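Local coordinates for protein HAT1-interacting factor 1 (Saccharomyces cerevisiae, PDB 4NQ0) that chaperones histones H3 and H4 within the nuclear HAT-B acetyltransferase complex, also binds H2A-H2B dimers, and takes part in chromatin assembly and telomere silencing, at residues T65-A70 with H195-N200; D201-A206 with E246-M251. One frame throughout, in Å; residues are numbered along the deposited sequence.

Interaction 1. Residues T65-A70 with H195-N200; sequences TIFAQA and HIYFEN
Phe67 reaches from helix 61-77 into the angle between Tyr197 and Phe198, two neighbours on a 3-10 turn. With CG anti to the backbone N (chi1 -162°), its ring is carried outward from the helix, and the far rim does the touching. CB and CG meet neither residue; Phe67 CE2 comes first, 4.1 Å from Tyr197 CD2. Phe67 CZ, at the tip, lies 3.8 Å from Tyr197 CB, and on the other flank Phe67 CE1 stands 3.9 Å from Phe198 CZ. The Tyr197 ring turns its edge toward the face of Phe67 in an offset edge-to-face pair, centroids 5.8 Å apart and planes at 87°. Phe198 meets Phe67 obliquely, its plane at 43°. This three-ring cluster joins helix 61-77 to residues 195-200 of predicted TPR repeat 1, just before helix 202-218; residues 195-199 fall in the region (80-199) found by experiment to matter for binding H3-H4 and H2A-H2B. Leu209 and Gln46 also touch Phe67. With an alanine in place of Phe67, Tyr197 CB and the rim of Phe198 would probably lose the ring they pack on, opening a gap in this buried cluster. Tyrosine suits its position because its aromatic part packs on Phe67 while its hydroxyl hydrogen-bonds to Asp208, Gln212 and Arg190. Ile196 CG2 sits over the centre of one Tyr197 face, 3.7 Å above the plane.

Interaction 2. Residues D201-A206 with E246-M251; sequences DLYENA and EREAEM
Tyr203 lays its ring against Ala249 and Glu248 where two TPR helices come together: the first turn of helix 202-218, in predicted repeat 1, meets the C-terminal end of helix 229-248, in predicted repeat 2. The methyl of Ala249 makes an off-centre CH-pi contact, with Ala249 CB 4.2 Å from the Tyr203 ring centroid and 29° off the normal, nearest the CD2 side. Glu248 serves the outer half of the same ring. Glu248 CG, anti to the backbone N, approaches Tyr203 OH to 3.4 Å, and the bend at chi2 carries the carboxylate on, its plane turned 40° from the ring. Here the aliphatic part of the glutamate does the packing, and no hydrogen bond joins the two residues. The small alanine allows the backbones to close in, with Tyr203 CA and Ala249 CA 6.8 Å apart. A Schellman motif ends helix 229-248, and Glu250 takes the positive phi that it requires. Ile245 and Glu75 also touch Tyr203. Aspartate suits the N-cap at Asp201, where its carboxylate can accept from a first-turn amide: Glu204 N donates to Asp201 OD1 over 2.7 Å, nearly straight at 173°, from above the carboxylate plane.

From the N terminus, helix 61-77 supplies the first half of interaction 1; the chain then runs through a long segment, of which residues 80-159 are not modelled, before residues 195-200 return and close that loop of 124 residues. Interaction 2 opens immediately afterwards at Asp201 and closes, 39 residues on, at the C-terminal end of helix 229-248, the second helix of the hairpin begun by helix 202-218. The two loops therefore follow in series, neither nested nor crossed, with centres about 11 Å apart. Asn205 ND2 joins them, hydrogen-bonding to Glu199 O (2.7 Å) and weakly to Tyr197 O. Together they tie the N-terminal helices to predicted TPR repeat 1, and that repeat to predicted repeat 2.

Interaction 1. Residues T65-A70 with H195-N200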
loop_
_atom_site.group_PDB
_atom_site.type_symbol
_atom_site.label_atom_id
_atom_site.label_comp_id
_atom_site.label_asym_id
_atom_site.label_seq_id
_atom_site.Cartn_x
_atom_site.Cartn_y
_atom_site.Cartn_z
ATOM N N THR A 65 -2.945 -1.412 -10.248
ATOM C CA THR A 65 -2.252 -2.095 -9.140
ATOM C C THR A 65 -1.376 -3.254 -9.610
ATOM O O THR A 65 -0.234 -3.403 -9.155
ATOM C CB THR A 65 -3.229 -2.559 -8.048
ATOM O OG1 THR A 65 -4.106 -3.566 -8.569
ATOM C CG2 THR A 65 -4.049 -1.374 -7.549
ATOM N N ILE A 66 -1.885 -4.050 -10.544
ATOM C CA ILE A 66 -1.078 -5.098 -11.177
ATOM C C ILE A 66 0.106 -4.491 -11.933
ATOM O O ILE A 66 1.243 -4.956 -11.791
ATOM C CB ILE A 66 -1.932 -5.982 -12.118
ATOM C CG1 ILE A 66 -2.980 -6.752 -11.303
ATOM C CG2 ILE A 66 -1.052 -6.962 -12.885
ATOM C CD1 ILE A 66 -4.107 -7.285 -12.122
ATOM N N PHE A 67 -0.157 -3.436 -12.710
ATOM C CA PHE A 67 0.889 -2.736 -13.465
ATOM C C PHE A 67 1.984 -2.268 -12.494
ATOM O O PHE A 67 3.178 -2.466 -12.741
ATOM C CB PHE A 67 0.263 -1.543 -14.215
ATOM C CG PHE A 67 1.095 -0.961 -15.361
ATOM C CD1 PHE A 67 2.439 -1.277 -15.568
ATOM C CD2 PHE A 67 0.508 -0.028 -16.206
ATOM C CE1 PHE A 67 3.150 -0.687 -16.612
ATOM C CE2 PHE A 67 1.212 0.559 -17.249
ATOM C CZ PHE A 67 2.531 0.226 -17.452
ATOM N N ALA A 68 1.576 -1.665 -11.381
ATOM C CA ALA A 68 2.524 -1.148 -10.400
ATOM C C ALA A 68 3.366 -2.267 -9.787
ATOM O O ALA A 68 4.584 -2.155 -9.709
ATOM C CB ALA A 68 1.796 -0.382 -9.313
ATOM N N GLN A 69 2.720 -3.341 -9.353
ATOM C CA GLN A 69 3.450 -4.497 -8.836
ATOM C C GLN A 69 4.438 -5.018 -9.865
ATOM O O GLN A 69 5.599 -5.247 -9.543
ATOM C CB GLN A 69 2.503 -5.625 -8.463
ATOM C CG GLN A 69 1.601 -5.325 -7.286
ATOM C CD GLN A 69 1.560 -6.465 -6.286
ATOM O OE1 GLN A 69 0.492 -6.983 -5.965
ATOM N NE2 GLN A 69 2.730 -6.863 -5.790
ATOM N N ALA A 70 3.974 -5.176 -11.107
ATOM C CA ALA A 70 4.803 -5.739 -12.168
ATOM C C ALA A 70 6.081 -4.938 -12.328
ATOM O O ALA A 70 7.181 -5.500 -12.332
ATOM C CB ALA A 70 4.041 -5.783 -13.484
ATOM N N HIS A 195 3.055 3.706 -21.870
ATOM C CA HIS A 195 4.404 3.215 -22.108
ATOM C C HIS A 195 5.443 3.988 -21.281
ATOM O O HIS A 195 6.553 3.511 -21.083
ATOM C CB HIS A 195 4.762 3.294 -23.605
ATOM C CG HIS A 195 5.222 4.653 -24.055
ATOM N ND1 HIS A 195 4.373 5.590 -24.612
ATOM C CD2 HIS A 195 6.448 5.231 -24.022
ATOM C CE1 HIS A 195 5.059 6.685 -24.906
ATOM N NE2 HIS A 195 6.319 6.496 -24.551
ATOM N N ILE A 196 5.081 5.188 -20.829
ATOM C CA ILE A 196 5.960 6.030 -20.004
ATOM C C ILE A 196 6.421 5.324 -18.724
ATOM O O ILE A 196 7.508 5.606 -18.221
ATOM C CB ILE A 196 5.265 7.381 -19.634
ATOM C CG1 ILE A 196 6.280 8.387 -19.075
ATOM C CG2 ILE A 196 4.138 7.162 -18.634
ATOM N N TYR A 197 5.614 4.387 -18.224
ATOM C CA TYR A 197 5.914 3.691 -16.965
ATOM C C TYR A 197 6.949 2.567 -17.093
ATOM O O TYR A 197 7.325 1.949 -16.091
ATOM C CB TYR A 197 4.621 3.182 -16.320
ATOM C CG TYR A 197 3.656 4.305 -15.975
ATOM C CD1 TYR A 197 4.013 5.293 -15.068
ATOM C CD2 TYR A 197 2.401 4.380 -16.552
ATOM C CE1 TYR A 197 3.156 6.336 -14.759
ATOM C CE2 TYR A 197 1.527 5.412 -16.243
ATOM C CZ TYR A 197 1.906 6.381 -15.342
ATOM O OH TYR A 197 1.061 7.411 -15.022
ATOM N N PHE A 198 7.427 2.318 -18.310
ATOM C CA PHE A 198 8.598 1.454 -18.510
ATOM C C PHE A 198 9.897 2.268 -18.568
ATOM O O PHE A 198 10.985 1.697 -18.604
ATOM C CB PHE A 198 8.437 0.617 -19.783
ATOM C CG PHE A 198 7.327 -0.397 -19.700
ATOM C CD1 PHE A 198 7.462 -1.528 -18.910
ATOM C CD2 PHE A 198 6.147 -0.221 -20.401
ATOM C CE1 PHE A 198 6.437 -2.468 -18.835
ATOM C CE2 PHE A 198 5.121 -1.156 -20.320
ATOM C CZ PHE A 198 5.265 -2.273 -19.546
ATOM N N GLU A 199 9.778 3.593 -18.546
ATOM C CA GLU A 199 10.921 4.488 -18.750
ATOM C C GLU A 199 11.387 5.074 -17.427
ATOM O O GLU A 199 10.613 5.170 -16.473
ATOM C CB GLU A 199 10.553 5.662 -19.670
ATOM C CG GLU A 199 9.505 5.385 -20.751
ATOM C CD GLU A 199 10.093 4.960 -22.077
ATOM O OE1 GLU A 199 9.503 5.343 -23.108
ATOM O OE2 GLU A 199 11.127 4.253 -22.093
ATOM N N ASN A 200 12.649 5.497 -17.394
ATOM C CA ASN A 200 13.212 6.229 -16.259
ATOM C C ASN A 200 13.081 5.464 -14.937
ATOM O O ASN A 200 13.461 4.292 -14.855
ATOM C CB ASN A 200 12.572 7.618 -16.171
ATOM C CG ASN A 200 12.524 8.318 -17.503
ATOM O OD1 ASN A 200 13.559 8.621 -18.104
ATOM N ND2 ASN A 200 11.314 8.579 -17.984
#

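Interaction 2. Residues D201-A206 with E246-M251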
loop_
_atom_site.group_PDB
_atom_site.type_symbol
_atom_site.label_atom_id
_atom_site.label_comp_id
_atom_site.label_asym_id
_atom_site.label_seq_id
_atom_site.Cartn_x
_atom_site.Cartn_y
_atom_site.Cartn_z
ATOM N N ASP A 201 12.536 6.109 -13.908
ATOM C CA ASP A 201 12.544 5.555 -12.561
ATOM C C ASP A 201 11.302 4.697 -12.349
ATOM O O ASP A 201 10.198 5.216 -12.223
ATOM C CB ASP A 201 12.607 6.700 -11.545
ATOM C CG ASP A 201 12.744 6.214 -10.125
ATOM O OD1 ASP A 201 11.969 5.330 -9.712
ATOM O OD2 ASP A 201 13.626 6.730 -9.408
ATOM N N LEU A 202 11.502 3.383 -12.299
ATOM C CA LEU A 202 10.406 2.423 -12.181
ATOM C C LEU A 202 9.714 2.483 -10.813
ATOM O O LEU A 202 8.498 2.321 -10.728
ATOM C CB LEU A 202 10.903 1.003 -12.471
ATOM C CG LEU A 202 11.428 0.764 -13.899
ATOM C CD1 LEU A 202 11.997 -0.630 -14.052
ATOM C CD2 LEU A 202 10.329 1.003 -14.925
ATOM N N TYR A 203 10.482 2.717 -9.752
ATOM C CA TYR A 203 9.891 2.933 -8.425
ATOM C C TYR A 203 8.911 4.104 -8.475
ATOM O O TYR A 203 7.764 3.982 -8.041
ATOM C CB TYR A 203 10.969 3.208 -7.359
ATOM C CG TYR A 203 11.873 2.035 -7.029
ATOM C CD1 TYR A 203 11.350 0.766 -6.812
ATOM C CD2 TYR A 203 13.252 2.200 -6.911
ATOM C CE1 TYR A 203 12.176 -0.315 -6.495
ATOM C CE2 TYR A 203 14.085 1.127 -6.598
ATOM C CZ TYR A 203 13.537 -0.123 -6.387
ATOM O OH TYR A 203 14.341 -1.194 -6.083
ATOM N N GLU A 204 9.366 5.224 -9.025
ATOM C CA GLU A 204 8.538 6.401 -9.168
ATOM C C GLU A 204 7.297 6.057 -9.979
ATOM O O GLU A 204 6.180 6.430 -9.615
ATOM C CB GLU A 204 9.328 7.519 -9.854
ATOM C CG GLU A 204 8.564 8.835 -10.028
ATOM C CD GLU A 204 9.297 9.859 -10.886
ATOM O OE1 GLU A 204 10.269 9.502 -11.585
ATOM O OE2 GLU A 204 8.891 11.036 -10.869
ATOM N N ASN A 205 7.508 5.333 -11.078
ATOM C CA ASN A 205 6.415 4.915 -11.968
ATOM C C ASN A 205 5.359 4.082 -11.249
ATOM O O ASN A 205 4.166 4.352 -11.361
ATOM C CB ASN A 205 6.973 4.141 -13.164
ATOM C CG ASN A 205 7.877 5.002 -14.054
ATOM O OD1 ASN A 205 7.955 6.221 -13.892
ATOM N ND2 ASN A 205 8.560 4.366 -14.988
ATOM N N ALA A 206 5.805 3.076 -10.509
ATOM C CA ALA A 206 4.888 2.202 -9.760
ATOM C C ALA A 206 4.031 3.011 -8.770
ATOM O O ALA A 206 2.810 2.816 -8.664
ATOM C CB ALA A 206 5.670 1.139 -9.041
ATOM N N GLU A 246 8.315 2.325 -1.425
ATOM C CA GLU A 246 9.073 3.449 -0.878
ATOM C C GLU A 246 10.183 2.958 0.048
ATOM O O GLU A 246 11.285 3.477 0.006
ATOM C CB GLU A 246 8.143 4.426 -0.158
ATOM C CG GLU A 246 7.210 5.157 -1.105
ATOM C CD GLU A 246 6.075 5.875 -0.412
ATOM O OE1 GLU A 246 5.551 5.367 0.610
ATOM O OE2 GLU A 246 5.701 6.960 -0.900
ATOM N N ARG A 247 9.893 1.948 0.860
ATOM C CA ARG A 247 10.914 1.302 1.692
ATOM C C ARG A 247 12.053 0.743 0.830
ATOM O O ARG A 247 13.233 0.996 1.091
ATOM C CB ARG A 247 10.290 0.179 2.531
ATOM C CG ARG A 247 11.227 -0.418 3.578
ATOM C CD ARG A 247 10.562 -1.494 4.420
ATOM N NE ARG A 247 10.001 -2.583 3.611
ATOM C CZ ARG A 247 9.539 -3.734 4.101
ATOM N NH1 ARG A 247 9.042 -4.648 3.268
ATOM N NH2 ARG A 247 9.579 -3.990 5.407
ATOM N N GLU A 248 11.693 0.001 -0.210
ATOM C CA GLU A 248 12.684 -0.525 -1.145
ATOM C C GLU A 248 13.497 0.601 -1.782
ATOM O O GLU A 248 14.699 0.452 -2.005
ATOM C CB GLU A 248 12.008 -1.362 -2.239
ATOM C CG GLU A 248 12.981 -2.147 -3.118
ATOM C CD GLU A 248 13.767 -3.183 -2.339
ATOM O OE1 GLU A 248 13.185 -3.822 -1.433
ATOM O OE2 GLU A 248 14.974 -3.360 -2.635
ATOM N N ALA A 249 12.848 1.730 -2.066
ATOM C CA ALA A 249 13.529 2.879 -2.672
ATOM C C ALA A 249 14.239 3.768 -1.644
ATOM O O ALA A 249 14.709 4.848 -1.995
ATOM C CB ALA A 249 12.537 3.716 -3.493
ATOM N N GLU A 250 14.291 3.312 -0.390
ATOM C CA GLU A 250 14.945 4.008 0.723
ATOM C C GLU A 250 14.288 5.326 1.147
ATOM O O GLU A 250 14.906 6.139 1.832
ATOM C CB GLU A 250 16.438 4.220 0.437
ATOM C CG GLU A 250 17.251 2.941 0.509
ATOM C CD GLU A 250 18.727 3.192 0.271
ATOM O OE1 GLU A 250 19.079 3.734 -0.799
ATOM O OE2 GLU A 250 19.531 2.855 1.162
ATOM N N MET A 251 13.026 5.515 0.771
ATOM C CA MET A 251 12.244 6.645 1.251
ATOM C C MET A 251 11.474 6.201 2.490
ATOM O O MET A 251 10.261 6.020 2.455
ATOM C CB MET A 251 11.305 7.132 0.153
ATOM C CG MET A 251 12.046 7.481 -1.115
ATOM S SD MET A 251 10.972 7.992 -2.444
ATOM C CE MET A 251 10.230 6.439 -2.873
#